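Local coordinates for head completion protein gp6 (Enterobacteria phage HK97, PDB 3JVO), which forms part of the head-tail connector, binding the portal protein and head completion protein gp7 and leaving an open central channel for viral DNA ejection, at residues D7-S12 with G61-V66; Y39-C44 with A57-A62; L13-I18 with E27-Y32. One frame throughout, in Å; residues are numbered along the deposited sequence.

All three contacts lie in the helical core of one gp6 subunit. Contacts 1 and 2 both use helix 57-72 and share Gly61 and Ala62; their centres are 9 Å apart, and Val63 CG2 meets Cys40 CB at 3.8 Å. Contact 3 closes on a shorter span of chain lying between the two segments of contact 1. Their centres are 8 Å apart, and Leu11 CD1 touches Ile29 CG2 at 3.6 Å. Contacts 2 and 3 sit toward opposite ends of helix 26-44 and on opposite sides of the chain centre, 16 Å apart between centres and about 6 Å between nearest atoms. Each contact also borders a neighbouring subunit of the thirteen-membered ring.

Contact 1. Residues D7-S12 with G61-V66; sequences DVISLS and GAVLLV
A small, buried apolar contact sets Ile9, in the link between helices 5-8 and 11-17, against Val63 and Leu64 near the middle of helix 57-72. It belongs to the all-helical core of the gp6/gp15 head-tail connector fold, where the N-terminal part of the chain lies across helix 57-72. The two segments bury 113 Å² between them, and Ile9 contributes more than half of that. Its backbone is extended, and the CB bond heads for the helix. With CG1 anti to the carbonyl carbon (chi1 -59°) and CD1 carried outward at the end of a nearly straight chain (chi2 167°), the delta methyl does the touching. The backbones stay apart, 8.7 Å between Ile9 CA and Leu64 CA, and the side chains bridge the interval. Val63 points at the linker from its helix, whereas Leu64 leaves its CA to one side and only its branched end swings in.

Phe14 packs on all three of these residues and so extends the cluster to helix 11-17, while Leu31 of a neighbouring subunit lies against Leu64. After Ile9, Ser10 is the N-cap of helix 11-17, its OG bonded to the backbone N of Leu13. At the contact itself, Ile9 CD1 sits 4.1 Å from both Leu64 CG and Leu64 CD2, and Val63 CG1 approaches the same methyl at 4.2 Å.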
ATOM      1  N   ASP G   7      22.088   2.294 -46.505  1.00 32.22           N
ATOM      2  CA  ASP G   7      23.331   2.981 -46.877  1.00 32.18           C
ATOM      3  C   ASP G   7      23.866   3.790 -45.720  1.00 32.06           C
ATOM      4  O   ASP G   7      25.017   4.225 -45.742  1.00 32.22           O
ATOM      5  CB  ASP G   7      23.101   3.946 -48.037  1.00 32.71           C
ATOM      6  CG  ASP G   7      22.834   3.244 -49.356  1.00 33.54           C
ATOM      7  OD1 ASP G   7      23.269   2.077 -49.522  1.00 34.45           O
ATOM      8  OD2 ASP G   7      22.191   3.885 -50.229  1.00 34.06           O
ATOM      9  N   VAL G   8      23.003   4.031 -44.734  1.00 31.64           N
ATOM     10  CA  VAL G   8      23.331   4.773 -43.516  1.00 31.05           C
ATOM     11  C   VAL G   8      23.788   3.778 -42.429  1.00 31.11           C
ATOM     12  O   VAL G   8      24.838   3.947 -41.833  1.00 31.24           O
ATOM     13  CB  VAL G   8      22.097   5.610 -43.043  1.00 31.19           C
ATOM     14  CG1 VAL G   8      22.386   6.393 -41.762  1.00 30.76           C
ATOM     15  CG2 VAL G   8      21.613   6.562 -44.154  1.00 31.00           C
ATOM     16  N   ILE G   9      22.989   2.735 -42.177  1.00 31.22           N
ATOM     17  CA  ILE G   9      23.349   1.681 -41.236  1.00 30.61           C
ATOM     18  C   ILE G   9      23.098   0.360 -41.913  1.00 30.65           C
ATOM     19  O   ILE G   9      21.975   0.075 -42.323  1.00 30.48           O
ATOM     20  CB  ILE G   9      22.474   1.711 -39.971  1.00 30.35           C
ATOM     21  CG1 ILE G   9      22.598   3.048 -39.253  1.00 30.49           C
ATOM     22  CG2 ILE G   9      22.825   0.523 -39.020  1.00 29.96           C
ATOM     23  CD1 ILE G   9      21.538   3.261 -38.177  1.00 30.73           C
ATOM     24  N   SER G  10      24.126  -0.470 -42.003  1.00 30.53           N
ATOM     25  CA  SER G  10      23.987  -1.755 -42.698  1.00 31.10           C
ATOM     26  C   SER G  10      22.989  -2.683 -42.000  1.00 30.47           C
ATOM     27  O   SER G  10      22.743  -2.569 -40.806  1.00 30.03           O
ATOM     28  CB  SER G  10      25.336  -2.445 -42.789  1.00 31.20           C
ATOM     29  OG  SER G  10      25.714  -2.894 -41.495  1.00 32.86           O
ATOM     30  N   LEU G  11      22.418  -3.602 -42.765  1.00 30.32           N
ATOM     31  CA  LEU G  11      21.512  -4.612 -42.226  1.00 31.04           C
ATOM     32  C   LEU G  11      22.190  -5.446 -41.142  1.00 30.90           C
ATOM     33  O   LEU G  11      21.575  -5.791 -40.131  1.00 30.57           O
ATOM     34  CB  LEU G  11      21.013  -5.527 -43.356  1.00 30.62           C
ATOM     35  CG  LEU G  11      20.030  -6.631 -42.975  1.00 32.38           C
ATOM     36  CD1 LEU G  11      18.816  -6.023 -42.318  1.00 31.65           C
ATOM     37  CD2 LEU G  11      19.611  -7.446 -44.222  1.00 32.01           C
ATOM     38  N   SER G  12      23.456  -5.777 -41.375  1.00 30.94           N
ATOM     39  CA  SER G  12      24.286  -6.454 -40.398  1.00 31.58           C
ATOM     40  C   SER G  12      24.325  -5.716 -39.056  1.00 31.29           C
ATOM     41  O   SER G  12      24.198  -6.334 -38.011  1.00 31.78           O
ATOM     42  CB  SER G  12      25.706  -6.600 -40.947  1.00 32.26           C
ATOM     43  OG  SER G  12      26.539  -7.237 -39.995  1.00 35.02           O
ATOM     44  N   GLY G  61      22.059   6.871 -33.820  1.00 28.12           N
ATOM     45  CA  GLY G  61      21.735   6.320 -32.514  1.00 27.69           C
ATOM     46  C   GLY G  61      20.244   6.250 -32.256  1.00 27.92           C
ATOM     47  O   GLY G  61      19.754   5.226 -31.767  1.00 27.66           O
ATOM     48  N   ALA G  62      19.522   7.325 -32.574  1.00 27.56           N
ATOM     49  CA  ALA G  62      18.064   7.308 -32.437  1.00 28.34           C
ATOM     50  C   ALA G  62      17.367   6.271 -33.339  1.00 27.84           C
ATOM     51  O   ALA G  62      16.442   5.592 -32.905  1.00 28.84           O
ATOM     52  CB  ALA G  62      17.456   8.725 -32.655  1.00 27.97           C
ATOM     53  N   VAL G  63      17.799   6.155 -34.591  1.00 27.77           N
ATOM     54  CA  VAL G  63      17.195   5.196 -35.511  1.00 26.70           C
ATOM     55  C   VAL G  63      17.346   3.766 -34.954  1.00 26.62           C
ATOM     56  O   VAL G  63      16.419   2.964 -34.997  1.00 25.85           O
ATOM     57  CB  VAL G  63      17.835   5.296 -36.924  1.00 27.21           C
ATOM     58  CG1 VAL G  63      17.395   4.114 -37.819  1.00 27.43           C
ATOM     59  CG2 VAL G  63      17.497   6.647 -37.599  1.00 26.43           C
ATOM     60  N   LEU G  64      18.528   3.463 -34.432  1.00 25.56           N
ATOM     61  CA  LEU G  64      18.775   2.158 -33.822  1.00 25.98           C
ATOM     62  C   LEU G  64      17.807   1.900 -32.672  1.00 26.08           C
ATOM     63  O   LEU G  64      17.303   0.789 -32.527  1.00 25.43           O
ATOM     64  CB  LEU G  64      20.209   2.050 -33.322  1.00 25.04           C
ATOM     65  CG  LEU G  64      21.318   1.833 -34.355  1.00 28.07           C
ATOM     66  CD1 LEU G  64      22.673   1.834 -33.612  1.00 27.01           C
ATOM     67  CD2 LEU G  64      21.159   0.517 -35.142  1.00 27.11           C
ATOM     68  N   LEU G  65      17.518   2.930 -31.868  1.00 25.69           N
ATOM     69  CA  LEU G  65      16.630   2.737 -30.713  1.00 25.09           C
ATOM     70  C   LEU G  65      15.178   2.542 -31.151  1.00 24.50           C
ATOM     71  O   LEU G  65      14.437   1.698 -30.614  1.00 24.80           O
ATOM     72  CB  LEU G  65      16.743   3.910 -29.748  1.00 25.72           C
ATOM     73  CG  LEU G  65      18.073   4.082 -28.985  1.00 27.15           C
ATOM     74  CD1 LEU G  65      18.135   5.479 -28.432  1.00 27.08           C
ATOM     75  CD2 LEU G  65      18.135   3.047 -27.861  1.00 30.50           C
ATOM     76  N   VAL G  66      14.773   3.322 -32.134  1.00 24.74           N
ATOM     77  CA  VAL G  66      13.407   3.239 -32.644  1.00 25.05           C
ATOM     78  C   VAL G  66      13.224   1.877 -33.338  1.00 24.54           C
ATOM     79  O   VAL G  66      12.204   1.228 -33.165  1.00 24.86           O
ATOM     80  CB  VAL G  66      13.075   4.453 -33.566  1.00 24.18           C
ATOM     81  CG1 VAL G  66      11.677   4.288 -34.239  1.00 25.27           C
ATOM     82  CG2 VAL G  66      13.102   5.721 -32.747  1.00 23.71           C
TER

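Contact 2. Residues Y39-C44 with A57-A62; sequences YCMRWC and AAVKGA
Met41, present as selenomethionine, reaches Val59 by a roundabout path. Its CB leaves the helix on the side turned from residues 57-62, and CG lies anti to the carbonyl carbon, beside the backbone N. Bends at chi2 (-62°) and at chi3 (103°) then bring the chain back across: Met41 SE is still 5.2 Å from Val59 CG1, and Met41 CE closes on that methyl at 3.4 Å, tighter than usual for two carbons. The two side chains meet at a slant, the end of one against a single branch of the other.

This is where two consecutive helices, 26-44 and 57-72, pack as the arms of a splayed helical hairpin joined by a loop without helix or strand. Their local axes come within 10.4 Å, with an angle of 130° between the chain directions. Val59 points into this interface and divides its branches between two partners: Val59 CG2 faces Cys44 SG at 4.1 Å and CG1 takes Met41. Trp49, from the connecting loop, touches both Cys44 and Val59.

One turn before Cys44, Cys40 occupies the same helix face and directs its SG at Ala62. Cys40 SG lies 4.0 Å from Ala62 C and 4.1 Å from Ala62 CB, against the backbone as much as against the methyl. Met92 of helix 87-93 packs on both Cys40 and Ala62.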
ATOM      1  N   TYR G  39      10.708   7.724 -39.709  1.00 29.84           N
ATOM      2  CA  TYR G  39      10.223   8.430 -38.524  1.00 30.47           C
ATOM      3  C   TYR G  39      11.246   9.459 -38.032  1.00 30.73           C
ATOM      4  O   TYR G  39      10.903  10.631 -37.834  1.00 30.31           O
ATOM      5  CB  TYR G  39       9.865   7.429 -37.415  1.00 30.50           C
ATOM      6  CG  TYR G  39       9.483   8.085 -36.111  1.00 31.78           C
ATOM      7  CD1 TYR G  39       8.190   8.553 -35.900  1.00 32.05           C
ATOM      8  CD2 TYR G  39      10.426   8.253 -35.097  1.00 29.52           C
ATOM      9  CE1 TYR G  39       7.850   9.181 -34.716  1.00 33.92           C
ATOM     10  CE2 TYR G  39      10.099   8.870 -33.917  1.00 32.26           C
ATOM     11  CZ  TYR G  39       8.818   9.333 -33.732  1.00 33.32           C
ATOM     12  OH  TYR G  39       8.503   9.942 -32.550  1.00 35.33           O
ATOM     13  N   CYS G  40      12.499   9.033 -37.846  1.00 30.52           N
ATOM     14  CA  CYS G  40      13.509   9.950 -37.331  1.00 32.07           C
ATOM     15  C   CYS G  40      13.801  11.119 -38.281  1.00 32.50           C
ATOM     16  O   CYS G  40      13.973  12.244 -37.820  1.00 32.96           O
ATOM     17  CB  CYS G  40      14.796   9.224 -36.937  1.00 31.55           C
ATOM     18  SG  CYS G  40      14.580   8.088 -35.537  1.00 34.62           S
HETATM   19  N   MSE G  41      13.846  10.848 -39.587  1.00 33.47           N
HETATM   20  CA  MSE G  41      13.978  11.875 -40.626  1.00 35.08           C
HETATM   21  C   MSE G  41      12.845  12.913 -40.617  1.00 35.55           C
HETATM   22  O   MSE G  41      13.106  14.113 -40.671  1.00 35.64           O
HETATM   23  CB  MSE G  41      14.052  11.239 -42.016  1.00 35.16           C
HETATM   24  CG  MSE G  41      15.300  10.421 -42.273  1.00 39.37           C
HETATM   25 SE   MSE G  41      16.941  11.508 -42.162  0.75 48.81          SE
HETATM   26  CE  MSE G  41      17.592  10.969 -40.446  1.00 47.15           C
ATOM     27  N   ARG G  42      11.597  12.456 -40.576  1.00 36.03           N
ATOM     28  CA  ARG G  42      10.465  13.374 -40.535  1.00 37.61           C
ATOM     29  C   ARG G  42      10.527  14.226 -39.279  1.00 37.72           C
ATOM     30  O   ARG G  42      10.327  15.432 -39.332  1.00 37.53           O
ATOM     31  CB  ARG G  42       9.133  12.631 -40.613  1.00 37.96           C
ATOM     32  CG  ARG G  42       8.799  12.056 -41.988  1.00 41.89           C
ATOM     33  CD  ARG G  42       8.316  13.107 -42.977  1.00 47.71           C
ATOM     34  NE  ARG G  42       7.176  13.879 -42.472  1.00 52.12           N
ATOM     35  CZ  ARG G  42       6.217  14.404 -43.238  1.00 54.76           C
ATOM     36  NH1 ARG G  42       6.229  14.227 -44.557  1.00 55.78           N
ATOM     37  NH2 ARG G  42       5.227  15.098 -42.683  1.00 56.01           N
ATOM     38  N   TRP G  43      10.867  13.586 -38.163  1.00 38.59           N
ATOM     39  CA  TRP G  43      10.921  14.248 -36.874  1.00 39.26           C
ATOM     40  C   TRP G  43      11.988  15.327 -36.827  1.00 39.48           C
ATOM     41  O   TRP G  43      11.719  16.413 -36.342  1.00 39.32           O
ATOM     42  CB  TRP G  43      11.173  13.239 -35.776  1.00 40.00           C
ATOM     43  CG  TRP G  43      10.810  13.731 -34.443  1.00 41.36           C
ATOM     44  CD1 TRP G  43       9.622  13.524 -33.791  1.00 43.74           C
ATOM     45  CD2 TRP G  43      11.631  14.514 -33.555  1.00 43.51           C
ATOM     46  NE1 TRP G  43       9.658  14.122 -32.541  1.00 44.72           N
ATOM     47  CE2 TRP G  43      10.875  14.744 -32.376  1.00 44.64           C
ATOM     48  CE3 TRP G  43      12.929  15.051 -33.639  1.00 43.45           C
ATOM     49  CZ2 TRP G  43      11.381  15.483 -31.284  1.00 42.71           C
ATOM     50  CZ3 TRP G  43      13.427  15.799 -32.552  1.00 42.85           C
ATOM     51  CH2 TRP G  43      12.656  15.992 -31.390  1.00 42.02           C
ATOM     52  N   CYS G  44      13.198  15.012 -37.305  1.00 39.27           N
ATOM     53  CA  CYS G  44      14.285  15.991 -37.416  1.00 39.10           C
ATOM     54  C   CYS G  44      14.006  17.059 -38.481  1.00 39.76           C
ATOM     55  O   CYS G  44      14.357  18.229 -38.295  1.00 39.12           O
ATOM     56  CB  CYS G  44      15.602  15.292 -37.718  1.00 38.23           C
ATOM     57  SG  CYS G  44      16.178  14.295 -36.360  1.00 38.98           S
ATOM     58  N   ALA G  57      25.836  11.059 -36.356  1.00 30.23           N
ATOM     59  CA  ALA G  57      25.933   9.911 -35.482  1.00 29.60           C
ATOM     60  C   ALA G  57      24.795   9.859 -34.442  1.00 28.73           C
ATOM     61  O   ALA G  57      24.250   8.790 -34.204  1.00 28.42           O
ATOM     62  CB  ALA G  57      27.304   9.866 -34.811  1.00 28.68           C
ATOM     63  N   ALA G  58      24.424  10.994 -33.835  1.00 28.67           N
ATOM     64  CA  ALA G  58      23.372  10.957 -32.803  1.00 28.93           C
ATOM     65  C   ALA G  58      22.042  10.493 -33.418  1.00 29.03           C
ATOM     66  O   ALA G  58      21.276   9.755 -32.774  1.00 29.91           O
ATOM     67  CB  ALA G  58      23.207  12.319 -32.116  1.00 28.75           C
ATOM     68  N   VAL G  59      21.765  10.936 -34.647  1.00 28.65           N
ATOM     69  CA  VAL G  59      20.544  10.523 -35.346  1.00 28.52           C
ATOM     70  C   VAL G  59      20.623   9.024 -35.670  1.00 28.26           C
ATOM     71  O   VAL G  59      19.647   8.294 -35.524  1.00 28.64           O
ATOM     72  CB  VAL G  59      20.260  11.423 -36.602  1.00 28.95           C
ATOM     73  CG1 VAL G  59      19.054  10.939 -37.407  1.00 28.10           C
ATOM     74  CG2 VAL G  59      20.033  12.872 -36.163  1.00 28.69           C
ATOM     75  N   LYS G  60      21.792   8.540 -36.061  1.00 27.84           N
ATOM     76  CA  LYS G  60      21.946   7.118 -36.259  1.00 28.74           C
ATOM     77  C   LYS G  60      21.606   6.344 -34.957  1.00 28.28           C
ATOM     78  O   LYS G  60      20.916   5.325 -34.983  1.00 27.83           O
ATOM     79  CB  LYS G  60      23.342   6.818 -36.786  1.00 29.04           C
ATOM     80  CG  LYS G  60      23.521   7.187 -38.271  1.00 30.09           C
ATOM     81  CD  LYS G  60      24.977   7.146 -38.738  1.00 30.86           C
ATOM     82  CE  LYS G  60      25.597   5.758 -38.567  1.00 34.65           C
ATOM     83  NZ  LYS G  60      26.974   5.631 -39.221  1.00 35.04           N
ATOM     84  N   GLY G  61      22.059   6.871 -33.820  1.00 28.12           N
ATOM     85  CA  GLY G  61      21.735   6.320 -32.514  1.00 27.69           C
ATOM     86  C   GLY G  61      20.244   6.250 -32.256  1.00 27.92           C
ATOM     87  O   GLY G  61      19.754   5.226 -31.767  1.00 27.66           O
ATOM     88  N   ALA G  62      19.522   7.325 -32.574  1.00 27.56           N
ATOM     89  CA  ALA G  62      18.064   7.308 -32.437  1.00 28.34           C
ATOM     90  C   ALA G  62      17.367   6.271 -33.339  1.00 27.84           C
ATOM     91  O   ALA G  62      16.442   5.592 -32.905  1.00 28.84           O
ATOM     92  CB  ALA G  62      17.456   8.725 -32.655  1.00 27.97           C
TER

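Contact 3. Residues L13-I18 with E27-Y32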
ATOM      1  N   LEU G  13      24.496  -4.396 -39.088  1.00 30.86           N
ATOM      2  CA  LEU G  13      24.474  -3.597 -37.866  1.00 30.02           C
ATOM      3  C   LEU G  13      23.108  -3.571 -37.184  1.00 29.51           C
ATOM      4  O   LEU G  13      23.038  -3.694 -35.963  1.00 30.07           O
ATOM      5  CB  LEU G  13      24.972  -2.183 -38.120  1.00 30.39           C
ATOM      6  CG  LEU G  13      26.486  -1.950 -38.083  1.00 31.13           C
ATOM      7  CD1 LEU G  13      26.753  -0.490 -38.379  1.00 32.78           C
ATOM      8  CD2 LEU G  13      27.072  -2.295 -36.734  1.00 30.80           C
ATOM      9  N   PHE G  14      22.030  -3.420 -37.953  1.00 28.11           N
ATOM     10  CA  PHE G  14      20.679  -3.502 -37.367  1.00 27.64           C
ATOM     11  C   PHE G  14      20.477  -4.817 -36.616  1.00 27.44           C
ATOM     12  O   PHE G  14      19.961  -4.818 -35.507  1.00 28.10           O
ATOM     13  CB  PHE G  14      19.586  -3.359 -38.421  1.00 26.96           C
ATOM     14  CG  PHE G  14      19.324  -1.965 -38.816  1.00 26.71           C
ATOM     15  CD1 PHE G  14      18.751  -1.062 -37.910  1.00 27.01           C
ATOM     16  CD2 PHE G  14      19.652  -1.523 -40.101  1.00 27.09           C
ATOM     17  CE1 PHE G  14      18.517   0.255 -38.272  1.00 26.36           C
ATOM     18  CE2 PHE G  14      19.416  -0.201 -40.472  1.00 26.85           C
ATOM     19  CZ  PHE G  14      18.845   0.694 -39.553  1.00 26.33           C
ATOM     20  N   LYS G  15      20.918  -5.921 -37.211  1.00 26.70           N
ATOM     21  CA  LYS G  15      20.793  -7.223 -36.583  1.00 26.66           C
ATOM     22  C   LYS G  15      21.600  -7.356 -35.306  1.00 25.97           C
ATOM     23  O   LYS G  15      21.167  -8.016 -34.373  1.00 25.34           O
ATOM     24  CB  LYS G  15      21.190  -8.327 -37.545  1.00 26.89           C
ATOM     25  CG  LYS G  15      20.189  -8.543 -38.693  1.00 29.17           C
ATOM     26  CD  LYS G  15      20.499  -9.886 -39.353  1.00 30.47           C
ATOM     27  CE  LYS G  15      20.356  -9.826 -40.841  1.00 34.78           C
ATOM     28  NZ  LYS G  15      20.812 -11.099 -41.543  1.00 35.43           N
ATOM     29  N   GLN G  16      22.781  -6.752 -35.277  1.00 25.36           N
ATOM     30  CA  GLN G  16      23.585  -6.722 -34.058  1.00 25.44           C
ATOM     31  C   GLN G  16      22.920  -5.874 -32.963  1.00 25.24           C
ATOM     32  O   GLN G  16      23.018  -6.202 -31.797  1.00 25.54           O
ATOM     33  CB  GLN G  16      24.993  -6.210 -34.364  1.00 25.23           C
ATOM     34  CG  GLN G  16      25.818  -7.211 -35.197  1.00 28.04           C
ATOM     35  CD  GLN G  16      27.159  -6.662 -35.607  1.00 31.30           C
ATOM     36  OE1 GLN G  16      27.463  -5.496 -35.386  1.00 34.89           O
ATOM     37  NE2 GLN G  16      27.978  -7.506 -36.199  1.00 33.09           N
ATOM     38  N   GLN G  17      22.233  -4.799 -33.347  1.00 25.29           N
ATOM     39  CA  GLN G  17      21.511  -3.971 -32.376  1.00 25.66           C
ATOM     40  C   GLN G  17      20.546  -4.843 -31.575  1.00 25.55           C
ATOM     41  O   GLN G  17      20.464  -4.743 -30.346  1.00 24.94           O
ATOM     42  CB  GLN G  17      20.753  -2.831 -33.097  1.00 25.55           C
ATOM     43  CG  GLN G  17      19.829  -1.990 -32.203  1.00 25.42           C
ATOM     44  CD  GLN G  17      20.620  -1.114 -31.255  1.00 27.00           C
ATOM     45  OE1 GLN G  17      21.853  -1.063 -31.338  1.00 23.84           O
ATOM     46  NE2 GLN G  17      19.925  -0.429 -30.341  1.00 26.03           N
ATOM     47  N   ILE G  18      19.832  -5.717 -32.277  1.00 26.01           N
ATOM     48  CA  ILE G  18      18.862  -6.579 -31.633  1.00 26.39           C
ATOM     49  C   ILE G  18      19.395  -7.980 -31.287  1.00 27.99           C
ATOM     50  O   ILE G  18      18.619  -8.832 -30.866  1.00 27.28           O
ATOM     51  CB  ILE G  18      17.582  -6.719 -32.469  1.00 26.97           C
ATOM     52  CG1 ILE G  18      17.912  -7.127 -33.922  1.00 25.35           C
ATOM     53  CG2 ILE G  18      16.747  -5.432 -32.363  1.00 26.29           C
ATOM     54  CD1 ILE G  18      16.680  -7.442 -34.772  1.00 24.93           C
ATOM     55  N   GLU G  27      13.635  -9.299 -44.632  1.00 31.59           N
ATOM     56  CA  GLU G  27      12.590  -8.418 -45.154  1.00 32.42           C
ATOM     57  C   GLU G  27      11.805  -7.689 -44.044  1.00 30.45           C
ATOM     58  O   GLU G  27      11.606  -6.484 -44.102  1.00 29.06           O
ATOM     59  CB  GLU G  27      11.663  -9.208 -46.071  1.00 32.92           C
ATOM     60  CG  GLU G  27      10.559  -8.394 -46.703  1.00 36.74           C
ATOM     61  CD  GLU G  27       9.750  -9.146 -47.769  1.00 37.20           C
ATOM     62  OE1 GLU G  27       9.550 -10.395 -47.664  1.00 42.33           O
ATOM     63  OE2 GLU G  27       9.293  -8.456 -48.722  1.00 43.10           O
ATOM     64  N   LEU G  28      11.389  -8.417 -43.016  1.00 29.11           N
ATOM     65  CA  LEU G  28      10.759  -7.778 -41.859  1.00 28.39           C
ATOM     66  C   LEU G  28      11.682  -6.760 -41.174  1.00 27.99           C
ATOM     67  O   LEU G  28      11.298  -5.594 -40.941  1.00 27.24           O
ATOM     68  CB  LEU G  28      10.294  -8.835 -40.855  1.00 27.97           C
ATOM     69  CG  LEU G  28       9.505  -8.257 -39.672  1.00 28.22           C
ATOM     70  CD1 LEU G  28       8.139  -7.767 -40.084  1.00 24.16           C
ATOM     71  CD2 LEU G  28       9.388  -9.345 -38.612  1.00 27.63           C
ATOM     72  N   ILE G  29      12.901  -7.196 -40.866  1.00 28.27           N
ATOM     73  CA  ILE G  29      13.908  -6.320 -40.237  1.00 29.24           C
ATOM     74  C   ILE G  29      14.161  -5.050 -41.064  1.00 28.99           C
ATOM     75  O   ILE G  29      14.208  -3.926 -40.522  1.00 28.98           O
ATOM     76  CB  ILE G  29      15.224  -7.093 -39.952  1.00 29.24           C
ATOM     77  CG1 ILE G  29      14.979  -8.096 -38.809  1.00 30.31           C
ATOM     78  CG2 ILE G  29      16.362  -6.115 -39.639  1.00 29.36           C
ATOM     79  CD1 ILE G  29      16.092  -9.126 -38.646  1.00 31.30           C
ATOM     80  N   THR G  30      14.295  -5.235 -42.377  1.00 29.06           N
ATOM     81  CA  THR G  30      14.432  -4.112 -43.315  1.00 29.42           C
ATOM     82  C   THR G  30      13.253  -3.139 -43.233  1.00 29.06           C
ATOM     83  O   THR G  30      13.458  -1.907 -43.281  1.00 29.13           O
ATOM     84  CB  THR G  30      14.655  -4.597 -44.771  1.00 29.20           C
ATOM     85  OG1 THR G  30      15.861  -5.380 -44.819  1.00 31.48           O
ATOM     86  CG2 THR G  30      14.776  -3.420 -45.751  1.00 28.77           C
ATOM     87  N   LEU G  31      12.035  -3.673 -43.081  1.00 28.15           N
ATOM     88  CA  LEU G  31      10.844  -2.832 -42.957  1.00 27.40           C
ATOM     89  C   LEU G  31      10.888  -1.992 -41.666  1.00 26.31           C
ATOM     90  O   LEU G  31      10.566  -0.789 -41.671  1.00 25.86           O
ATOM     91  CB  LEU G  31       9.567  -3.687 -43.042  1.00 27.74           C
ATOM     92  CG  LEU G  31       8.206  -2.980 -43.008  1.00 31.16           C
ATOM     93  CD1 LEU G  31       7.004  -3.907 -43.367  1.00 28.02           C
ATOM     94  CD2 LEU G  31       7.958  -2.310 -41.612  1.00 34.99           C
ATOM     95  N   TYR G  32      11.314  -2.607 -40.568  1.00 24.90           N
ATOM     96  CA  TYR G  32      11.447  -1.892 -39.304  1.00 24.90           C
ATOM     97  C   TYR G  32      12.503  -0.782 -39.415  1.00 24.58           C
ATOM     98  O   TYR G  32      12.316   0.315 -38.900  1.00 24.96           O
ATOM     99  CB  TYR G  32      11.869  -2.835 -38.172  1.00 24.88           C
ATOM    100  CG  TYR G  32      10.852  -3.889 -37.735  1.00 23.72           C
ATOM    101  CD1 TYR G  32       9.484  -3.679 -37.854  1.00 23.00           C
ATOM    102  CD2 TYR G  32      11.289  -5.098 -37.187  1.00 23.62           C
ATOM    103  CE1 TYR G  32       8.554  -4.659 -37.436  1.00 23.99           C
ATOM    104  CE2 TYR G  32      10.378  -6.089 -36.775  1.00 22.54           C
ATOM    105  CZ  TYR G  32       9.026  -5.864 -36.886  1.00 24.22           C
ATOM    106  OH  TYR G  32       8.140  -6.850 -36.462  1.00 25.16           O
TER
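Ile29 projects from helix 26-44 toward the end of helix 11-17 and is met by three side chains, Phe14, Lys15 and Ile18, each coming to it differently. The two branches diverge at CB, and the first torsion (chi1 -70°) sets CG2 anti to the backbone N and CG1 beside that N. The delta methyl serves Lys15 and Ile18, and the gamma methyl faces Phe14.

Lys15 stands at about a right angle to Ile29 and uses the lower part of its chain, Lys15 CG lying 4.1 Å from Ile29 CD1. Above that point the lysine is bent at chi3, and its NZ forms salt bridges with Asp23 and Asp26. The methylene part thus packs on the isoleucine while the charged end is held by two carboxylates, a pairing that would be expected to favour the protonated amine.

The two segments belong to successive helices, 11-17 and 26-44, joined by a short connection in the helical fold of the gp6/gp15 connector family. The nearest CA atoms across the two segments are those of Lys15 and Ile29, 7.8 Å apart. Ile18, the first residue to leave helical geometry, still points at the partner helix, and Ile18 CD1 reaches the flank of the Ile29 delta methyl, 4.3 Å from Ile29 CD1.

Phe14 meets Ile29 through Phe14 CB, 4.4 Å from Ile29 CG2, rather than through its ring. Phe67 of helix 57-72 touches both isoleucines and meets the Phe14 ring with the planes at about 55°. On the subunit boundary, Tyr32 OH is hydrogen-bonded to Gln17 OE1 of a neighbouring subunit, and Gln17 of this chain makes the equivalent bond to Tyr32 of the subunit across its other interface.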